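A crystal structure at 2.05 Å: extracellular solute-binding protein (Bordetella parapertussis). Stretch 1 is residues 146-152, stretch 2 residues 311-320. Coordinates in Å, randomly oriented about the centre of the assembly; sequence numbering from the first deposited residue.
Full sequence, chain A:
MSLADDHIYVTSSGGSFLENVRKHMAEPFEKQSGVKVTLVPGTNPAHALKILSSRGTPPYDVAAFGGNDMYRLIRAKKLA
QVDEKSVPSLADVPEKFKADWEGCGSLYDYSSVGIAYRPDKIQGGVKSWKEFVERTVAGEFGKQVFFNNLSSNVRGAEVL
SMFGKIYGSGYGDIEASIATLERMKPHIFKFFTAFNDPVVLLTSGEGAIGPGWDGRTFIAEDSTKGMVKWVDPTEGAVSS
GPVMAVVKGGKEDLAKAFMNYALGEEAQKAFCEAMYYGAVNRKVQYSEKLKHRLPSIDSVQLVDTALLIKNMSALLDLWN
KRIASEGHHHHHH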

ATOM      1  N   PHE A 146      17.673   9.747   4.291  1.00  9.22           N
ATOM      2  CA  PHE A 146      16.377  10.431   4.257  1.00  8.95           C
ATOM      3  C   PHE A 146      15.332   9.535   4.924  1.00  9.61           C
ATOM      4  O   PHE A 146      15.573   8.345   5.096  1.00  9.46           O
ATOM      5  CB  PHE A 146      15.973  10.842   2.829  1.00  8.88           C
ATOM      6  CG  PHE A 146      15.971   9.702   1.828  1.00  9.28           C
ATOM      7  CD1 PHE A 146      14.880   8.841   1.736  1.00  9.08           C
ATOM      8  CD2 PHE A 146      17.057   9.497   0.978  1.00  8.40           C
ATOM      9  CE1 PHE A 146      14.878   7.783   0.816  1.00  9.02           C
ATOM     10  CE2 PHE A 146      17.064   8.446   0.060  1.00  8.95           C
ATOM     11  CZ  PHE A 146      15.973   7.589  -0.026  1.00  8.22           C
ATOM     12  N   PHE A 147      14.191  10.099   5.321  1.00  9.67           N
ATOM     13  CA  PHE A 147      13.169   9.326   6.027  1.00  7.46           C
ATOM     14  C   PHE A 147      11.781   9.934   5.810  1.00  9.50           C
ATOM     15  O   PHE A 147      11.661  11.134   5.611  1.00  9.34           O
ATOM     16  CB  PHE A 147      13.481   9.271   7.531  1.00  9.35           C
ATOM     17  CG  PHE A 147      12.659   8.259   8.286  1.00  9.43           C
ATOM     18  CD1 PHE A 147      11.427   8.607   8.819  1.00  9.74           C
ATOM     19  CD2 PHE A 147      13.112   6.947   8.441  1.00 11.40           C
ATOM     20  CE1 PHE A 147      10.653   7.669   9.498  1.00 10.33           C
ATOM     21  CE2 PHE A 147      12.345   5.999   9.124  1.00  8.77           C
ATOM     22  CZ  PHE A 147      11.116   6.365   9.657  1.00  9.87           C
ATOM     23  N   ASN A 148      10.741   9.102   5.842  1.00  8.69           N
ATOM     24  CA  ASN A 148       9.362   9.565   5.638  1.00  8.90           C
ATOM     25  C   ASN A 148       8.947  10.640   6.650  1.00  9.83           C
ATOM     26  O   ASN A 148       9.064  10.431   7.862  1.00  9.43           O
ATOM     27  CB  ASN A 148       8.364   8.399   5.790  1.00  9.49           C
ATOM     28  CG  ASN A 148       8.791   7.132   5.062  1.00  9.27           C
ATOM     29  OD1 ASN A 148       7.996   6.536   4.322  1.00 11.14           O
ATOM     30  ND2 ASN A 148      10.021   6.685   5.300  1.00  8.92           N
ATOM     31  N   ASN A 149       8.442  11.772   6.173  1.00  9.24           N
ATOM     32  CA  ASN A 149       7.857  12.746   7.092  1.00 11.08           C
ATOM     33  C   ASN A 149       6.537  12.231   7.644  1.00 11.68           C
ATOM     34  O   ASN A 149       5.635  11.914   6.868  1.00 10.63           O
ATOM     35  CB  ASN A 149       7.628  14.094   6.415  1.00 10.47           C
ATOM     36  CG  ASN A 149       7.154  15.154   7.398  1.00 13.58           C
ATOM     37  OD1 ASN A 149       6.201  15.879   7.140  1.00 15.61           O
ATOM     38  ND2 ASN A 149       7.812  15.225   8.541  1.00 13.59           N
ATOM     39  N   LEU A 150       6.417  12.147   8.969  1.00 10.76           N
ATOM     40  CA  LEU A 150       5.195  11.607   9.583  1.00 13.28           C
ATOM     41  C   LEU A 150       3.914  12.315   9.113  1.00 15.12           C
ATOM     42  O   LEU A 150       2.921  11.668   8.775  1.00 16.18           O
ATOM     43  CB  LEU A 150       5.281  11.603  11.117  1.00 13.86           C
ATOM     44  CG  LEU A 150       4.091  10.901  11.781  1.00 16.64           C
ATOM     45  CD1 LEU A 150       3.898   9.525  11.167  1.00 15.73           C
ATOM     46  CD2 LEU A 150       4.228  10.797  13.296  1.00 13.99           C
ATOM     47  N   SER A 151       3.948  13.641   9.058  1.00 13.40           N
ATOM     48  CA  SER A 151       2.764  14.431   8.717  1.00 16.74           C
ATOM     49  C   SER A 151       2.371  14.436   7.241  1.00 15.97           C
ATOM     50  O   SER A 151       1.424  15.123   6.866  1.00 15.14           O
ATOM     51  CB  SER A 151       2.968  15.887   9.149  1.00 19.01           C
ATOM     52  OG  SER A 151       3.296  15.948  10.523  1.00 29.59           O
ATOM     53  N   SER A 152       3.078  13.694   6.397  1.00 13.09           N
ATOM     54  CA  SER A 152       2.879  13.859   4.962  1.00 13.41           C
ATOM     55  C   SER A 152       2.090  12.747   4.266  1.00 12.91           C
ATOM     56  O   SER A 152       1.970  12.737   3.043  1.00 13.19           O
ATOM     57  CB  SER A 152       4.222  14.085   4.266  1.00 13.95           C
ATOM     58  OG  SER A 152       4.793  15.316   4.678  1.00 15.88           O
ATOM     59  N   ASN A 311      -3.428   5.387  17.201  1.00 20.12           N
ATOM     60  CA  ASN A 311      -2.178   5.861  17.777  1.00 17.67           C
ATOM     61  C   ASN A 311      -1.635   7.129  17.126  1.00 18.61           C
ATOM     62  O   ASN A 311      -0.663   7.700  17.605  1.00 21.12           O
ATOM     63  CB  ASN A 311      -1.118   4.752  17.732  1.00 17.97           C
ATOM     64  CG  ASN A 311      -1.374   3.658  18.748  1.00 23.98           C
ATOM     65  OD1 ASN A 311      -0.688   2.634  18.766  1.00 23.26           O
ATOM     66  ND2 ASN A 311      -2.367   3.867  19.600  1.00 24.74           N
HETATM   67  N   MSE A 312      -2.263   7.574  16.043  1.00 17.83           N
HETATM   68  CA  MSE A 312      -1.713   8.661  15.240  1.00 18.08           C
HETATM   69  C   MSE A 312      -1.491   9.945  16.047  1.00 19.83           C
HETATM   70  O   MSE A 312      -0.421  10.538  15.979  1.00 16.59           O
HETATM   71  CB  MSE A 312      -2.586   8.932  14.010  1.00 20.44           C
HETATM   72  CG  MSE A 312      -1.932   9.843  12.957  1.00 28.80           C
HETATM   73 SE   MSE A 312      -0.151   9.225  12.339  1.00 38.01          SE
HETATM   74  CE  MSE A 312      -0.143  10.010  10.536  1.00 31.87           C
ATOM     75  N   SER A 313      -2.496  10.366  16.812  1.00 17.58           N
ATOM     76  CA  SER A 313      -2.378  11.582  17.624  1.00 18.88           C
ATOM     77  C   SER A 313      -1.188  11.543  18.581  1.00 17.86           C
ATOM     78  O   SER A 313      -0.354  12.439  18.573  1.00 21.08           O
ATOM     79  CB  SER A 313      -3.675  11.847  18.398  1.00 20.93           C
ATOM     80  OG  SER A 313      -4.763  11.937  17.496  1.00 24.51           O
ATOM     81  N   ALA A 314      -1.109  10.502  19.397  1.00 17.61           N
ATOM     82  CA  ALA A 314       0.012  10.347  20.317  1.00 19.94           C
ATOM     83  C   ALA A 314       1.347  10.268  19.579  1.00 21.31           C
ATOM     84  O   ALA A 314       2.332  10.866  20.004  1.00 22.21           O
ATOM     85  CB  ALA A 314      -0.180   9.127  21.193  1.00 18.53           C
ATOM     86  N   LEU A 315       1.384   9.515  18.485  1.00 20.93           N
ATOM     87  CA  LEU A 315       2.606   9.387  17.687  1.00 19.59           C
ATOM     88  C   LEU A 315       3.084  10.754  17.195  1.00 18.21           C
ATOM     89  O   LEU A 315       4.266  11.084  17.297  1.00 19.48           O
ATOM     90  CB  LEU A 315       2.374   8.440  16.500  1.00 16.39           C
ATOM     91  CG  LEU A 315       3.579   8.066  15.626  1.00 18.09           C
ATOM     92  CD1 LEU A 315       4.724   7.477  16.459  1.00 15.95           C
ATOM     93  CD2 LEU A 315       3.155   7.102  14.514  1.00 14.86           C
ATOM     94  N   LEU A 316       2.160  11.542  16.660  1.00 17.50           N
ATOM     95  CA  LEU A 316       2.458  12.895  16.192  1.00 19.63           C
ATOM     96  C   LEU A 316       3.016  13.767  17.314  1.00 23.43           C
ATOM     97  O   LEU A 316       3.981  14.505  17.119  1.00 20.20           O
ATOM     98  CB  LEU A 316       1.195  13.546  15.625  1.00 20.94           C
ATOM     99  CG  LEU A 316       0.651  12.930  14.341  1.00 23.58           C
ATOM    100  CD1 LEU A 316      -0.800  13.321  14.131  1.00 25.76           C
ATOM    101  CD2 LEU A 316       1.506  13.353  13.153  1.00 25.74           C
ATOM    102  N   ASP A 317       2.383  13.681  18.483  1.00 22.58           N
ATOM    103  CA  ASP A 317       2.826  14.407  19.672  1.00 25.24           C
ATOM    104  C   ASP A 317       4.282  14.073  20.011  1.00 24.59           C
ATOM    105  O   ASP A 317       5.110  14.970  20.171  1.00 25.38           O
ATOM    106  CB  ASP A 317       1.932  14.072  20.870  1.00 23.67           C
ATOM    107  CG  ASP A 317       0.588  14.787  20.819  1.00 31.11           C
ATOM    108  OD1 ASP A 317       0.434  15.732  20.009  1.00 33.37           O
ATOM    109  OD2 ASP A 317      -0.318  14.413  21.602  1.00 35.78           O
ATOM    110  N   LEU A 318       4.583  12.782  20.125  1.00 23.78           N
ATOM    111  CA  LEU A 318       5.945  12.321  20.408  1.00 23.69           C
ATOM    112  C   LEU A 318       6.919  12.795  19.337  1.00 24.51           C
ATOM    113  O   LEU A 318       8.041  13.216  19.642  1.00 25.92           O
ATOM    114  CB  LEU A 318       5.992  10.798  20.492  1.00 24.14           C
ATOM    115  CG  LEU A 318       5.624  10.146  21.820  1.00 26.91           C
ATOM    116  CD1 LEU A 318       5.937   8.669  21.754  1.00 26.47           C
ATOM    117  CD2 LEU A 318       6.387  10.801  22.969  1.00 30.26           C
ATOM    118  N   TRP A 319       6.487  12.711  18.082  1.00 20.16           N
ATOM    119  CA  TRP A 319       7.281  13.194  16.958  1.00 22.56           C
ATOM    120  C   TRP A 319       7.608  14.674  17.161  1.00 26.12           C
ATOM    121  O   TRP A 319       8.773  15.060  17.176  1.00 25.34           O
ATOM    122  CB  TRP A 319       6.529  12.966  15.641  1.00 19.01           C
ATOM    123  CG  TRP A 319       7.217  13.448  14.382  1.00 20.18           C
ATOM    124  CD1 TRP A 319       7.319  14.740  13.948  1.00 24.81           C
ATOM    125  CD2 TRP A 319       7.848  12.639  13.374  1.00 17.87           C
ATOM    126  NE1 TRP A 319       7.990  14.789  12.751  1.00 23.37           N
ATOM    127  CE2 TRP A 319       8.325  13.514  12.374  1.00 20.37           C
ATOM    128  CE3 TRP A 319       8.070  11.266  13.229  1.00 16.82           C
ATOM    129  CZ2 TRP A 319       9.003  13.058  11.236  1.00 16.58           C
ATOM    130  CZ3 TRP A 319       8.742  10.814  12.099  1.00 17.28           C
ATOM    131  CH2 TRP A 319       9.198  11.707  11.118  1.00 15.92           C
ATOM    132  N   ASN A 320       6.582  15.498  17.341  1.00 28.66           N
ATOM    133  CA  ASN A 320       6.791  16.938  17.482  1.00 27.90           C
ATOM    134  C   ASN A 320       7.677  17.257  18.678  1.00 27.86           C
ATOM    135  O   ASN A 320       8.269  18.328  18.761  1.00 30.47           O
ATOM    136  CB  ASN A 320       5.450  17.672  17.585  1.00 26.91           C
ATOM    137  CG  ASN A 320       4.648  17.604  16.295  1.00 31.30           C
ATOM    138  OD1 ASN A 320       5.211  17.499  15.204  1.00 32.12           O
ATOM    139  ND2 ASN A 320       3.323  17.661  16.415  1.00 31.74           N
TER

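Residues 146-148 finish a strand, and the chain then turns past one side of the helix that spans 311-320. No hydrogen bond crosses between the stretches, so the contact, 378 Å² of buried surface summed over both sides, rests on side-chain packing. The backbones stay well apart: the nearest CA pair is Leu150 CA and Leu316 CA, 7.3 Å apart. Within the helix, i to i+4 bonds such as Trp319 N to Leu315 O (2.9 Å) and Leu316 N to Met312 O (2.9 Å) hold the contacting residues in place.

Leu150 is the centre of the contact, with 133 Å² covered. Its CA-to-CB bond points toward the helix, and its t, p rotamer (chi1 -174°, chi2 51°) brings both methyls to Leu315, with Leu150 CD2 3.6 Å from Leu315 CG and Leu150 CD1 4.2 Å from Leu315 CD2. Leu150 CD2 also lies 3.7 Å from Leu316 CD2, and Leu150 CD1 lies 4.1 Å from Met312 CE. Leu316 and Met312 have CB directed sideways, and their side-chain ends come nearer. Leu316 does so with an m, t rotamer; Met312, a selenomethionine, uses t, p, t, which also places CE 3.9 Å from Leu150 O.

Trp319 also packs against Leu150. With chi1 at 179° and chi2 at -76°, the indole presents a face to Leu150 CB, which sits 3.5 Å from the centroid of the six-membered ring and 11° off its normal. This is a CH-pi contact, in which a weakly polarised C-H meets the ring's pi electrons. The same ring extends toward the strand: Phe147 CD1 approaches its edge, 4.5 Å from Trp319 CH2, and the backbone atom Asn148 O is 3.5 Å from Trp319 CH2.

The loop has its own brace, a backbone bond from Ser152 N to Asn149 O (3.2 Å), which closes the turn around Leu150.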